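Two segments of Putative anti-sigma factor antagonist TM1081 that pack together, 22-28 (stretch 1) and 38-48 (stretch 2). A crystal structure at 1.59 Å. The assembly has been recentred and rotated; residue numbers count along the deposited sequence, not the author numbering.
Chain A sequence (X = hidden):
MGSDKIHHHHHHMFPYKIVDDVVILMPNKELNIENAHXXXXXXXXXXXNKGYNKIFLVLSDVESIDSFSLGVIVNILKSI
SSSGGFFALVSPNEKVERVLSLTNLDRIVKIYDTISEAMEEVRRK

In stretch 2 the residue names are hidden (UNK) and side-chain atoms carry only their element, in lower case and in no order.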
# COMPACT_ATOMS: atom_id res chain seq x y z
N VAL A 22 -20.54 10.45 -10.26
CA VAL A 22 -19.83 9.43 -9.49
C VAL A 22 -19.35 8.31 -10.42
O VAL A 22 -20.16 7.73 -11.16
CB VAL A 22 -20.70 8.84 -8.36
CG1 VAL A 22 -19.96 7.77 -7.59
CG2 VAL A 22 -21.13 9.91 -7.40
N VAL A 23 -18.04 8.00 -10.37
CA VAL A 23 -17.47 6.90 -11.11
C VAL A 23 -17.58 5.63 -10.27
O VAL A 23 -16.99 5.53 -9.19
CB VAL A 23 -16.01 7.14 -11.50
CG1 VAL A 23 -15.49 5.95 -12.32
CG2 VAL A 23 -15.80 8.47 -12.19
N ILE A 24 -18.36 4.67 -10.76
CA ILE A 24 -18.58 3.42 -10.04
C ILE A 24 -17.73 2.35 -10.74
O ILE A 24 -18.04 1.91 -11.88
CB ILE A 24 -20.06 3.02 -10.03
CG1 ILE A 24 -20.94 4.18 -9.52
CG2 ILE A 24 -20.26 1.73 -9.19
CD1 ILE A 24 -22.45 3.89 -9.51
N LEU A 25 -16.65 1.97 -10.07
CA LEU A 25 -15.72 0.97 -10.58
C LEU A 25 -16.14 -0.40 -10.11
O LEU A 25 -16.31 -0.64 -8.91
CB LEU A 25 -14.29 1.24 -10.07
CG LEU A 25 -13.69 2.61 -10.39
CD1 LEU A 25 -12.35 2.82 -9.61
CD2 LEU A 25 -13.58 2.84 -11.90
N MSE A 26 -16.27 -1.33 -11.05
CA MSE A 26 -16.72 -2.68 -10.75
C MSE A 26 -15.79 -3.76 -11.32
O MSE A 26 -16.18 -4.52 -12.21
CB MSE A 26 -18.13 -2.89 -11.25
CG MSE A 26 -19.17 -1.94 -10.61
SE MSE A 26 -20.87 -1.82 -11.48
CE MSE A 26 -20.32 -0.74 -12.99
N PRO A 27 -14.55 -3.83 -10.79
CA PRO A 27 -13.63 -4.89 -11.29
C PRO A 27 -14.26 -6.25 -11.12
O PRO A 27 -14.86 -6.55 -10.08
CB PRO A 27 -12.37 -4.73 -10.43
CG PRO A 27 -12.84 -3.95 -9.22
CD PRO A 27 -13.92 -3.02 -9.74
N ASN A 28 -14.16 -7.07 -12.15
CA ASN A 28 -14.88 -8.35 -12.15
C ASN A 28 -13.96 -9.54 -11.90
O ASN A 28 -14.41 -10.69 -11.93
CB ASN A 28 -15.68 -8.54 -13.44
CG ASN A 28 -14.84 -8.48 -14.68
OD1 ASN A 28 -13.62 -8.52 -14.62
ND2 ASN A 28 -15.51 -8.35 -15.83
N UNK A 38 -1.55 -1.71 -13.47
CA UNK A 38 -2.41 -1.46 -14.64
C UNK A 38 -3.72 -0.78 -14.25
O UNK A 38 -4.17 0.17 -14.92
c UNK A 38 -2.72 -2.80 -15.33
c UNK A 38 -3.92 -4.10 -17.09
c UNK A 38 -2.68 -2.05 -17.73
c UNK A 38 -3.51 -2.72 -16.64
N UNK A 39 -4.34 -1.26 -13.18
CA UNK A 39 -5.59 -0.70 -12.69
C UNK A 39 -5.40 0.72 -12.17
O UNK A 39 -6.18 1.62 -12.48
c UNK A 39 -9.95 -1.17 -11.35
c UNK A 39 -7.68 -0.61 -9.92
c UNK A 39 -8.69 -1.52 -11.85
c UNK A 39 -10.04 -0.52 -10.15
c UNK A 39 -8.94 -0.25 -9.42
c UNK A 39 -6.18 -1.66 -11.63
c UNK A 39 -7.56 -1.26 -11.12
N UNK A 40 -4.37 0.92 -11.36
CA UNK A 40 -4.06 2.24 -10.80
C UNK A 40 -3.87 3.28 -11.93
O UNK A 40 -4.49 4.35 -11.90
c UNK A 40 -2.78 2.13 -9.97
c UNK A 40 -0.82 5.35 -9.21
c UNK A 40 -2.41 3.42 -9.23
c UNK A 40 -1.50 4.30 -10.06
n UNK A 40 0.00 6.20 -10.11
N UNK A 41 -3.04 2.94 -12.90
CA UNK A 41 -2.76 3.85 -14.02
C UNK A 41 -4.03 4.19 -14.76
O UNK A 41 -4.27 5.32 -15.08
c UNK A 41 -0.09 3.71 -16.79
c UNK A 41 -1.31 4.21 -16.04
c UNK A 41 -1.71 3.27 -14.94
n UNK A 41 -0.16 5.85 -18.15
c UNK A 41 0.03 4.36 -18.17
N UNK A 42 -4.88 3.19 -14.95
CA UNK A 42 -6.17 3.37 -15.61
C UNK A 42 -7.11 4.31 -14.83
O UNK A 42 -7.65 5.28 -15.42
c UNK A 42 -11.80 1.85 -16.44
c UNK A 42 -10.46 2.00 -16.77
n UNK A 42 -9.88 2.30 -17.97
c UNK A 42 -11.08 1.39 -14.17
c UNK A 42 -9.42 1.87 -15.81
c UNK A 42 -6.81 2.02 -15.89
c UNK A 42 -8.52 2.34 -17.80
c UNK A 42 -9.75 1.53 -14.49
c UNK A 42 -12.09 1.53 -15.15
c UNK A 42 -8.19 2.07 -16.50
N UNK A 43 -7.19 4.13 -13.51
CA UNK A 43 -8.07 4.99 -12.71
C UNK A 43 -7.56 6.44 -12.75
O UNK A 43 -8.33 7.39 -12.92
c UNK A 43 -8.21 4.48 -11.25
c UNK A 43 -8.91 3.09 -11.22
c UNK A 43 -8.94 5.56 -10.36
N UNK A 44 -6.26 6.61 -12.60
CA UNK A 44 -5.65 7.96 -12.70
C UNK A 44 -5.80 8.55 -14.09
O UNK A 44 -6.20 9.71 -14.26
c UNK A 44 -4.19 7.97 -12.23
c UNK A 44 -3.81 8.20 -7.95
c UNK A 44 -3.74 9.23 -10.10
c UNK A 44 -4.25 6.93 -9.95
c UNK A 44 -4.14 7.01 -8.55
c UNK A 44 -3.63 9.28 -8.71
c UNK A 44 -4.06 8.03 -10.73
N UNK A 45 -5.48 7.79 -15.12
CA UNK A 45 -5.57 8.36 -16.46
C UNK A 45 -6.99 8.69 -16.90
O UNK A 45 -7.22 9.74 -17.54
o UNK A 45 -2.76 8.17 -16.78
c UNK A 45 -3.44 7.34 -17.42
o UNK A 45 -2.93 6.41 -18.06
c UNK A 45 -4.95 7.44 -17.50
N UNK A 46 -7.93 7.79 -16.62
CA UNK A 46 -9.31 7.95 -17.08
C UNK A 46 -10.18 8.86 -16.23
O UNK A 46 -11.07 9.51 -16.76
o UNK A 46 -8.44 6.07 -20.32
c UNK A 46 -9.44 6.17 -19.59
c UNK A 46 -10.00 6.58 -17.16
c UNK A 46 -9.35 5.66 -18.15
o UNK A 46 -10.51 6.68 -19.99
N UNK A 47 -9.94 8.89 -14.92
CA UNK A 47 -10.83 9.56 -14.02
C UNK A 47 -10.10 10.67 -13.24
O UNK A 47 -10.42 11.84 -13.40
c UNK A 47 -12.18 7.43 -13.92
c UNK A 47 -13.73 6.75 -15.62
c UNK A 47 -11.51 8.53 -13.13
c UNK A 47 -13.31 5.44 -15.45
c UNK A 47 -13.16 7.74 -14.85
c UNK A 47 -12.33 5.12 -14.56
c UNK A 47 -11.77 6.12 -13.78
N UNK A 48 -9.18 10.29 -12.35
CA UNK A 48 -8.64 11.25 -11.39
C UNK A 48 -7.93 12.40 -12.10
O UNK A 48 -8.13 13.57 -11.76
c UNK A 48 -7.70 10.58 -10.39
c UNK A 48 -7.39 8.75 -8.61
c UNK A 48 -8.36 9.57 -9.46
c UNK A 48 -9.41 10.23 -8.56

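Position 38 carries four side-chain carbons, forked at the second, and none comes near stretch 1. This is Leu-38, which lies exposed at the start of this part of the helix and touches a crystal neighbour; an apolar chain here adds nothing to the contact with the strand.

Position 39 has one carbon followed by a ring of six carbons, and its CA-to-CB bond points toward stretch 1. The ring comes near Leu-25 and Pro-27. One carbon and a six-carbon ring without oxygen make this Phe-39. Its CZ lies 4.1 Å from Leu-25 CD1 and its CE1 4.4 Å from Pro-27 CB; a flat, wide, apolar group can reach two residues at once across the gap.

Positions 40 and 41 each show four carbons in a row ending in nitrogen, out of reach of stretch 1. They are Lys-40, partly exposed, and Lys-41, exposed; both lie clear of the apolar contact, where a charged amine is not forced into an apolar setting. The nitrogen of Lys-41 will find a partner one turn further along the helix.

At position 42, one carbon leads to fused five- and six-membered rings holding eight carbons and one nitrogen, a pattern found in tryptophan alone; the ring system touches Leu-25. The CA-to-CB bond of Trp-42 points sideways, but the large ring system brings its end nearer: CZ3 is 3.7 Å from Leu-25 CD2. The ring nitrogen, NE1, is hydrogen-bonded elsewhere in the structure, so burial leaves it satisfied.

Position 43 has a single carbon bearing two more, close to Leu-25. This is Val-43, also directed sideways, with CG2 3.8 Å from Leu-25 CD1. A short branched side chain fits here, where the longer leucine extends from the strand to meet it.

Position 44 has one carbon and a six-carbon ring, but stays out of reach of stretch 1: Phe-44, apolar yet partly exposed, contributes nothing to this contact. Position 45 has two carbons, the second carrying two oxygens, out of reach of stretch 1. It is Asp-45, whose OD2 accepts a hydrogen bond of 2.8 Å from Lys-41 NZ within a salt bridge, the four-residue spacing placing the two on neighbouring turns. Position 46 has three carbons, the third carrying two oxygens, also clear of the strand: Glu-46, whose carboxylate suits a partly exposed place.

Position 47 has one carbon and a six-carbon ring, its CA-to-CB bond points toward stretch 1, and the ring lies against Val-23 and Leu-25. This is Phe-47: Val-23 CG1 sits over one face of its ring, 3.7 Å from the centroid and 4° off the normal, a CH-pi contact that a flat aromatic face readily offers. The same ring's CE2 lies 3.7 Å from Leu-25 CD2. Position 48, four carbons forked at the second and out of reach, is Leu-48, apolar but partly exposed; its N bonds to Val-43 O at 3.1 Å in a wider pi-type turn.

The contact is wholly apolar, with no hydrogen bond crossing it. Strand and helix run nearly antiparallel, at 155°, so Val-23 pairs with Phe-47 and Pro-27 with Phe-39, while Leu-25 lies between and touches all four contacting helix residues. Val-22 and Ile-24 make no contact, and the alternation of a strand accounts for Ile-24 between its two contacting neighbours. Aromatic rings and branched aliphatic chains thus bridge axes 10.8 Å apart at closest approach, burying 270 Å² in total.

Stretch 2, residues 38-48: LFKKWVFDEFL
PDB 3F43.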